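Local coordinates for protein Serpin48 (Tenebrio molitor, PDB 3OZQ) that inhibits the serine protease SPE with high specificity, as a serpin of insect innate immunity, at residues P12-Y23 with G364-V372; K290-L298 with D307-Q315. All coordinates share one frame; numbering follows the deposited sequence.

How the contacts relate
Contact 1 ties the ends of the chain together: its helix segment 12-23 and strand segment 364-372 are 341 residues apart. Contact 2 is local and nested inside that long loop; the run 290-298 folds back on 307-315. The order along the chain is therefore 12-23, 290-298, 307-315, 364-372. The centres of the two contacts lie about 24 Å apart, their nearest atoms about 6 Å apart without touching. Strand 163-174 links the two areas. It pairs with strand 310-321 of contact 2, and its side chains meet Leu-367 and Phe-368 of segment 364-372. As in other serpins, strand 365-372 belongs to sheet B and strand 310-321 to sheet A; contact 2 lies near the N-terminal end of the latter.

Contact 1: residues P12-Y23 with G364-V372; sequences PNAVNSFTPSVY and GMILFAGRV
Asn-16 grips segment 364-372 with both ends of its amide. Its OD1 accepts a bond from Ile-366 N at 3.1 Å, while ND2 donates to Gly-364 O at 3.0 Å. The first bond is fairly straight (N-H...O 166°), but the donor is tilted 28° from the carbonyl plane of OD1. A chi1 of -63° keeps the amide beside the backbone N, reaching Ile-366 of the strand and Gly-364 just before it. Tight apolar packing follows on the inner side. Thr-19 CG2 lies 3.8 Å from Ile-366 CG2 and 3.9 Å from Ala-369 CB. Thr-19 OG1 donates to Val-15 O, and water 1 joins it to Ile-366 O. Here the N-terminal helix 10-29 covers a strand of sheet B in the serpin fold. Phe-254 of helix 250-254 also packs on Ile-366 and Ala-369. At the far end Tyr-23 crosses Arg-371 at about a right angle, with OH 3.4 Å from Arg-371 CB. Glu-247 hydrogen-bonds this hydroxyl and forms a salt bridge with Arg-371, whose NE is held by Ala-32 O. The Asn-16 end is the solvent side, Gly-364 being exposed. Its apolar contact is looser: Pro-12 CA comes no nearer than 4.0 Å to Met-365 SD.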
loop_
_atom_site.group_PDB
_atom_site.type_symbol
_atom_site.label_atom_id
_atom_site.label_comp_id
_atom_site.label_asym_id
_atom_site.label_seq_id
_atom_site.Cartn_x
_atom_site.Cartn_y
_atom_site.Cartn_z
ATOM N N PRO A 12 -8.849 -6.570 9.562
ATOM C CA PRO A 12 -8.351 -7.099 8.292
ATOM C C PRO A 12 -9.413 -6.951 7.214
ATOM O O PRO A 12 -9.099 -6.690 6.055
ATOM C CB PRO A 12 -8.127 -8.572 8.608
ATOM C CG PRO A 12 -7.758 -8.574 10.049
ATOM C CD PRO A 12 -8.613 -7.511 10.672
ATOM N N ASN A 13 -10.670 -7.089 7.613
ATOM C CA ASN A 13 -11.786 -6.988 6.684
ATOM C C ASN A 13 -12.055 -5.547 6.239
ATOM O O ASN A 13 -12.403 -5.306 5.082
ATOM C CB ASN A 13 -13.041 -7.597 7.319
ATOM C CG ASN A 13 -13.894 -8.351 6.325
ATOM O OD1 ASN A 13 -14.127 -9.554 6.479
ATOM N ND2 ASN A 13 -14.368 -7.651 5.300
ATOM N N ALA A 14 -11.899 -4.593 7.155
ATOM C CA ALA A 14 -12.132 -3.185 6.835
ATOM C C ALA A 14 -11.094 -2.643 5.854
ATOM O O ALA A 14 -11.406 -1.819 4.998
ATOM C CB ALA A 14 -12.165 -2.334 8.108
ATOM N N VAL A 15 -9.861 -3.117 5.989
ATOM C CA VAL A 15 -8.784 -2.742 5.088
ATOM C C VAL A 15 -9.090 -3.213 3.666
ATOM O O VAL A 15 -8.912 -2.467 2.692
ATOM C CB VAL A 15 -7.464 -3.371 5.545
ATOM C CG1 VAL A 15 -6.368 -3.144 4.502
ATOM C CG2 VAL A 15 -7.059 -2.821 6.920
ATOM N N ASN A 16 -9.555 -4.452 3.557
ATOM C CA ASN A 16 -9.824 -5.052 2.258
ATOM C C ASN A 16 -10.917 -4.325 1.501
ATOM O O ASN A 16 -10.860 -4.226 0.281
ATOM C CB ASN A 16 -10.145 -6.547 2.385
ATOM C CG ASN A 16 -8.980 -7.336 2.934
ATOM O OD1 ASN A 16 -7.874 -6.815 3.057
ATOM N ND2 ASN A 16 -9.218 -8.594 3.272
ATOM N N SER A 17 -11.909 -3.806 2.216
ATOM C CA SER A 17 -12.953 -3.037 1.554
ATOM C C SER A 17 -12.488 -1.599 1.291
ATOM O O SER A 17 -12.940 -0.951 0.343
ATOM C CB SER A 17 -14.248 -3.062 2.370
ATOM O OG SER A 17 -13.999 -2.812 3.743
ATOM N N PHE A 18 -11.577 -1.119 2.131
ATOM C CA PHE A 18 -10.964 0.200 1.968
ATOM C C PHE A 18 -10.114 0.218 0.703
ATOM O O PHE A 18 -10.023 1.232 0.005
ATOM C CB PHE A 18 -10.098 0.499 3.201
ATOM C CG PHE A 18 -9.543 1.898 3.258
ATOM C CD1 PHE A 18 -10.374 3.002 3.173
ATOM C CD2 PHE A 18 -8.179 2.106 3.459
ATOM C CE1 PHE A 18 -9.852 4.297 3.256
ATOM C CE2 PHE A 18 -7.651 3.386 3.554
ATOM C CZ PHE A 18 -8.489 4.492 3.449
ATOM N N THR A 19 -9.514 -0.929 0.402
ATOM C CA THR A 19 -8.525 -1.038 -0.670
ATOM C C THR A 19 -9.036 -0.617 -2.051
ATOM O O THR A 19 -8.415 0.229 -2.709
ATOM C CB THR A 19 -7.888 -2.427 -0.694
ATOM O OG1 THR A 19 -7.143 -2.616 0.518
ATOM C CG2 THR A 19 -6.953 -2.577 -1.896
ATOM N N PRO A 20 -10.167 -1.192 -2.496
ATOM C CA PRO A 20 -10.715 -0.801 -3.799
ATOM C C PRO A 20 -11.171 0.645 -3.831
ATOM O O PRO A 20 -11.072 1.263 -4.887
ATOM C CB PRO A 20 -11.920 -1.735 -3.979
ATOM C CG PRO A 20 -12.222 -2.266 -2.613
ATOM C CD PRO A 20 -10.905 -2.324 -1.908
ATOM N N SER A 21 -11.664 1.167 -2.708
ATOM C CA SER A 21 -12.069 2.562 -2.651
ATOM C C SER A 21 -10.846 3.443 -2.865
ATOM O O SER A 21 -10.903 4.417 -3.596
ATOM C CB SER A 21 -12.735 2.893 -1.308
ATOM O OG SER A 21 -13.899 2.105 -1.095
ATOM N N VAL A 22 -9.737 3.086 -2.226
ATOM C CA VAL A 22 -8.494 3.824 -2.416
ATOM C C VAL A 22 -7.989 3.729 -3.855
ATOM O O VAL A 22 -7.645 4.747 -4.464
ATOM C CB VAL A 22 -7.413 3.395 -1.408
ATOM C CG1 VAL A 22 -6.071 4.020 -1.765
ATOM C CG2 VAL A 22 -7.818 3.839 0.003
ATOM N N TYR A 23 -7.970 2.510 -4.404
ATOM C CA TYR A 23 -7.507 2.285 -5.768
ATOM C C TYR A 23 -8.277 3.199 -6.724
ATOM O O TYR A 23 -7.680 3.881 -7.560
ATOM C CB TYR A 23 -7.655 0.790 -6.139
ATOM C CG TYR A 23 -7.200 0.378 -7.517
ATOM C CD1 TYR A 23 -6.109 -0.473 -7.687
ATOM C CD2 TYR A 23 -7.870 0.815 -8.650
ATOM C CE1 TYR A 23 -5.700 -0.875 -8.960
ATOM C CE2 TYR A 23 -7.473 0.424 -9.917
ATOM C CZ TYR A 23 -6.386 -0.418 -10.067
ATOM O OH TYR A 23 -6.005 -0.790 -11.333
ATOM N N GLY A 364 -4.611 -13.075 4.647
ATOM C CA GLY A 364 -5.923 -12.632 4.200
ATOM C C GLY A 364 -6.057 -11.118 4.094
ATOM O O GLY A 364 -7.064 -10.600 3.610
ATOM N N MET A 365 -5.042 -10.392 4.536
ATOM C CA MET A 365 -5.124 -8.938 4.450
ATOM C C MET A 365 -4.304 -8.342 3.304
ATOM O O MET A 365 -3.106 -8.602 3.180
ATOM C CB MET A 365 -4.707 -8.302 5.761
ATOM C CG MET A 365 -5.059 -6.828 5.837
ATOM S SD MET A 365 -4.535 -6.149 7.398
ATOM C CE MET A 365 -2.766 -6.351 7.288
ATOM N N ILE A 366 -4.964 -7.536 2.478
ATOM C CA ILE A 366 -4.283 -6.796 1.415
ATOM C C ILE A 366 -3.344 -5.715 1.966
ATOM O O ILE A 366 -3.768 -4.823 2.696
ATOM C CB ILE A 366 -5.292 -6.170 0.443
ATOM C CG1 ILE A 366 -6.107 -7.272 -0.238
ATOM C CG2 ILE A 366 -4.568 -5.309 -0.623
ATOM C CD1 ILE A 366 -7.189 -6.763 -1.160
ATOM N N LEU A 367 -2.066 -5.812 1.610
ATOM C CA LEU A 367 -1.035 -4.875 2.038
ATOM C C LEU A 367 -0.709 -3.804 0.987
ATOM O O LEU A 367 -0.453 -2.649 1.318
ATOM C CB LEU A 367 0.245 -5.634 2.382
ATOM C CG LEU A 367 0.480 -5.906 3.865
ATOM C CD1 LEU A 367 -0.682 -6.698 4.453
ATOM C CD2 LEU A 367 1.813 -6.596 4.102
ATOM N N PHE A 368 -0.704 -4.214 -0.274
ATOM C CA PHE A 368 -0.384 -3.339 -1.394
ATOM C C PHE A 368 -1.302 -3.692 -2.548
ATOM O O PHE A 368 -1.689 -4.844 -2.701
ATOM C CB PHE A 368 1.047 -3.577 -1.873
ATOM C CG PHE A 368 2.104 -2.932 -1.024
ATOM C CD1 PHE A 368 2.423 -1.592 -1.192
ATOM C CD2 PHE A 368 2.811 -3.672 -0.090
ATOM C CE1 PHE A 368 3.421 -0.993 -0.438
ATOM C CE2 PHE A 368 3.812 -3.077 0.679
ATOM C CZ PHE A 368 4.117 -1.736 0.496
ATOM N N ALA A 369 -1.658 -2.697 -3.349
ATOM C CA ALA A 369 -2.401 -2.937 -4.569
ATOM C C ALA A 369 -1.892 -1.977 -5.645
ATOM O O ALA A 369 -1.321 -0.940 -5.333
ATOM C CB ALA A 369 -3.872 -2.753 -4.341
ATOM N N GLY A 370 -2.076 -2.332 -6.903
ATOM C CA GLY A 370 -1.618 -1.462 -7.967
ATOM C C GLY A 370 -1.890 -2.050 -9.332
ATOM O O GLY A 370 -2.625 -3.023 -9.486
ATOM N N ARG A 371 -1.286 -1.437 -10.338
ATOM C CA ARG A 371 -1.519 -1.859 -11.689
ATOM C C ARG A 371 -0.286 -1.580 -12.521
ATOM O O ARG A 371 0.552 -0.730 -12.173
ATOM C CB ARG A 371 -2.727 -1.129 -12.263
ATOM C CG ARG A 371 -2.429 0.270 -12.663
ATOM C CD ARG A 371 -3.651 0.942 -13.198
ATOM N NE ARG A 371 -3.341 2.298 -13.610
ATOM C CZ ARG A 371 -4.104 3.017 -14.419
ATOM N NH1 ARG A 371 -5.225 2.496 -14.898
ATOM N NH2 ARG A 371 -3.743 4.250 -14.752
ATOM N N VAL A 372 -0.169 -2.341 -13.604
ATOM C CA VAL A 372 0.844 -2.129 -14.611
ATOM C C VAL A 372 0.104 -2.003 -15.940
ATOM O O VAL A 372 -0.653 -2.902 -16.314
ATOM C CB VAL A 372 1.764 -3.349 -14.725
ATOM C CG1 VAL A 372 2.693 -3.194 -15.942
ATOM C CG2 VAL A 372 2.547 -3.559 -13.435
HETATM O O HOH W 1 -4.454 -2.481 1.665
#

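Contact 2: residues K290-L298 with D307-Q315; sequences KAFGDEADL and DLVISNIVQ
Near the N-terminal end of strand 310-321, the sheet A strand that leads towards the reactive-centre loop in serpins, Ile-310 N donates to Ala-291 O at 2.9 Å, nearly straight at 172°. Water 2 adds a second link by donating to Phe-292 O and Ile-310 O. The Phe-292 side chain starts away from the strand, but its ring returns to it edge-on. Ile-310 CG2 and Ile-313 CD1 both lie in the ring plane at its rim; the latter is 3.7 Å from Phe-292 CE1. A type I turn from Gly-293 to Ala-296 then carries the chain past Val-309. Val-309 CG1 stands anti to the carbonyl carbon and beside the backbone N, which directs it at the turn, 3.2 Å from Gly-293 O and 3.9 Å from Ala-296 CB. Leu-298 packs on Ile-310 across from Phe-292. Its CD1 meets Ile-310 CG1 at 4.0 Å, the two side chains crossing at about a right angle, and its CB faces Leu-308 CB at 4.1 Å. Water 3 accepts the N-H of Leu-298. Around this buried patch, Phe-292 leans on Lys-280 and Lys-284 of helix 279-286, Ala-291 touches Thr-56 of helix 54-63, and Val-163 of the neighbouring strand 163-174 packs against Leu-298 and Leu-308.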
loop_
_atom_site.group_PDB
_atom_site.type_symbol
_atom_site.label_atom_id
_atom_site.label_comp_id
_atom_site.label_asym_id
_atom_site.label_seq_id
_atom_site.Cartn_x
_atom_site.Cartn_y
_atom_site.Cartn_z
ATOM N N LYS A 290 -13.476 17.261 8.277
ATOM C CA LYS A 290 -13.188 18.093 9.442
ATOM C C LYS A 290 -11.702 18.214 9.746
ATOM O O LYS A 290 -11.215 19.307 10.017
ATOM C CB LYS A 290 -13.915 17.566 10.683
ATOM C CG LYS A 290 -15.167 18.352 11.068
ATOM C CD LYS A 290 -16.168 18.438 9.924
ATOM C CE LYS A 290 -17.355 19.320 10.295
ATOM N NZ LYS A 290 -18.085 18.798 11.490
ATOM N N ALA A 291 -10.989 17.090 9.706
ATOM C CA ALA A 291 -9.598 17.062 10.146
ATOM C C ALA A 291 -8.678 17.923 9.284
ATOM O O ALA A 291 -7.563 18.236 9.697
ATOM C CB ALA A 291 -9.086 15.639 10.212
ATOM N N PHE A 292 -9.145 18.282 8.088
ATOM C CA PHE A 292 -8.343 19.071 7.143
ATOM C C PHE A 292 -8.687 20.562 7.164
ATOM O O PHE A 292 -8.050 21.358 6.470
ATOM C CB PHE A 292 -8.556 18.563 5.709
ATOM C CG PHE A 292 -8.209 17.112 5.504
ATOM C CD1 PHE A 292 -7.001 16.597 5.943
ATOM C CD2 PHE A 292 -9.100 16.261 4.850
ATOM C CE1 PHE A 292 -6.679 15.245 5.713
ATOM C CE2 PHE A 292 -8.793 14.922 4.634
ATOM C CZ PHE A 292 -7.586 14.411 5.061
ATOM N N GLY A 293 -9.705 20.935 7.935
ATOM C CA GLY A 293 -10.227 22.295 7.899
ATOM C C GLY A 293 -10.343 22.985 9.246
ATOM O O GLY A 293 -9.745 22.546 10.229
ATOM N N ASP A 294 -11.121 24.065 9.290
ATOM C CA ASP A 294 -11.194 24.923 10.482
ATOM C C ASP A 294 -11.847 24.274 11.693
ATOM O O ASP A 294 -11.518 24.610 12.829
ATOM C CB ASP A 294 -11.922 26.234 10.169
ATOM C CG ASP A 294 -11.078 27.190 9.353
ATOM O OD1 ASP A 294 -9.836 27.126 9.464
ATOM O OD2 ASP A 294 -11.658 28.007 8.605
ATOM N N GLU A 295 -12.781 23.361 11.457
ATOM C CA GLU A 295 -13.484 22.706 12.554
ATOM C C GLU A 295 -12.640 21.616 13.190
ATOM O O GLU A 295 -13.103 20.903 14.085
ATOM C CB GLU A 295 -14.807 22.132 12.065
ATOM C CG GLU A 295 -15.684 23.167 11.394
ATOM C CD GLU A 295 -17.067 22.643 11.066
ATOM O OE1 GLU A 295 -17.343 22.419 9.864
ATOM O OE2 GLU A 295 -17.876 22.462 12.008
ATOM N N ALA A 296 -11.396 21.506 12.733
ATOM C CA ALA A 296 -10.518 20.401 13.105
ATOM C C ALA A 296 -10.167 20.395 14.576
ATOM O O ALA A 296 -9.915 21.445 15.173
ATOM C CB ALA A 296 -9.252 20.416 12.258
ATOM N N ASP A 297 -10.138 19.203 15.161
ATOM C CA ASP A 297 -9.769 19.074 16.554
ATOM C C ASP A 297 -8.704 18.020 16.795
ATOM O O ASP A 297 -9.017 16.866 17.105
ATOM C CB ASP A 297 -10.994 18.805 17.440
ATOM C CG ASP A 297 -10.691 18.992 18.919
ATOM O OD1 ASP A 297 -9.490 19.090 19.272
ATOM O OD2 ASP A 297 -11.652 19.039 19.728
ATOM N N LEU A 298 -7.447 18.441 16.675
ATOM C CA LEU A 298 -6.296 17.596 16.940
ATOM C C LEU A 298 -5.666 17.856 18.303
ATOM O O LEU A 298 -4.458 17.658 18.471
ATOM C CB LEU A 298 -5.216 17.812 15.877
ATOM C CG LEU A 298 -5.547 17.860 14.384
ATOM C CD1 LEU A 298 -4.358 17.318 13.634
ATOM C CD2 LEU A 298 -6.794 17.107 14.025
ATOM N N ASP A 307 -6.042 24.861 16.619
ATOM C CA ASP A 307 -4.618 25.148 16.465
ATOM C C ASP A 307 -3.988 24.346 15.319
ATOM O O ASP A 307 -3.214 24.869 14.516
ATOM C CB ASP A 307 -3.878 24.809 17.764
ATOM C CG ASP A 307 -4.021 25.904 18.836
ATOM O OD1 ASP A 307 -3.452 25.729 19.935
ATOM O OD2 ASP A 307 -4.690 26.933 18.575
ATOM N N LEU A 308 -4.295 23.056 15.263
ATOM C CA LEU A 308 -3.679 22.201 14.255
ATOM C C LEU A 308 -4.738 21.636 13.327
ATOM O O LEU A 308 -5.886 21.460 13.719
ATOM C CB LEU A 308 -2.892 21.082 14.926
ATOM C CG LEU A 308 -1.704 21.524 15.779
ATOM C CD1 LEU A 308 -1.047 20.325 16.444
ATOM C CD2 LEU A 308 -0.686 22.309 14.957
ATOM N N VAL A 309 -4.355 21.415 12.078
ATOM C CA VAL A 309 -5.175 20.676 11.131
ATOM C C VAL A 309 -4.206 19.740 10.433
ATOM O O VAL A 309 -2.992 19.942 10.507
ATOM C CB VAL A 309 -5.841 21.586 10.087
ATOM C CG1 VAL A 309 -6.566 22.761 10.770
ATOM C CG2 VAL A 309 -4.801 22.099 9.092
ATOM N N ILE A 310 -4.720 18.707 9.769
ATOM C CA ILE A 310 -3.844 17.877 8.969
ATOM C C ILE A 310 -3.600 18.606 7.660
ATOM O O ILE A 310 -4.515 18.783 6.859
ATOM C CB ILE A 310 -4.440 16.485 8.662
ATOM C CG1 ILE A 310 -4.661 15.680 9.947
ATOM C CG2 ILE A 310 -3.517 15.726 7.737
ATOM C CD1 ILE A 310 -5.158 14.228 9.671
ATOM N N SER A 311 -2.360 19.012 7.439
ATOM C CA SER A 311 -2.033 19.822 6.271
ATOM C C SER A 311 -1.731 18.966 5.039
ATOM O O SER A 311 -2.128 19.301 3.925
ATOM C CB SER A 311 -0.847 20.730 6.582
ATOM O OG SER A 311 -1.101 21.521 7.722
ATOM N N ASN A 312 -0.995 17.881 5.239
ATOM C CA ASN A 312 -0.665 16.990 4.129
ATOM C C ASN A 312 -0.604 15.543 4.586
ATOM O O ASN A 312 -0.305 15.277 5.747
ATOM C CB ASN A 312 0.669 17.383 3.488
ATOM C CG ASN A 312 0.753 18.865 3.188
ATOM O OD1 ASN A 312 0.899 19.672 4.093
ATOM N ND2 ASN A 312 0.632 19.228 1.921
ATOM N N ILE A 313 -0.894 14.616 3.668
ATOM C CA ILE A 313 -0.697 13.197 3.922
ATOM C C ILE A 313 -0.048 12.569 2.698
ATOM O O ILE A 313 -0.644 12.508 1.636
ATOM C CB ILE A 313 -2.021 12.452 4.209
ATOM C CG1 ILE A 313 -2.841 13.191 5.269
ATOM C CG2 ILE A 313 -1.730 11.029 4.667
ATOM C CD1 ILE A 313 -4.219 12.550 5.500
ATOM N N VAL A 314 1.179 12.113 2.854
ATOM C CA VAL A 314 1.971 11.716 1.713
ATOM C C VAL A 314 2.491 10.302 1.886
ATOM O O VAL A 314 3.226 10.006 2.835
ATOM C CB VAL A 314 3.147 12.716 1.465
ATOM C CG1 VAL A 314 3.901 12.342 0.188
ATOM C CG2 VAL A 314 2.601 14.111 1.329
ATOM N N GLN A 315 2.053 9.420 1.001
ATOM C CA GLN A 315 2.597 8.065 0.955
ATOM C C GLN A 315 3.560 7.906 -0.199
ATOM O O GLN A 315 3.287 8.339 -1.309
ATOM C CB GLN A 315 1.481 7.035 0.845
ATOM C CG GLN A 315 1.975 5.597 0.898
ATOM C CD GLN A 315 0.846 4.602 0.832
ATOM O OE1 GLN A 315 0.303 4.206 1.865
ATOM N NE2 GLN A 315 0.484 4.182 -0.381
HETATM O O HOH W 2 -5.556 20.784 5.403
HETATM O O HOH W 3 -6.803 21.082 16.612
#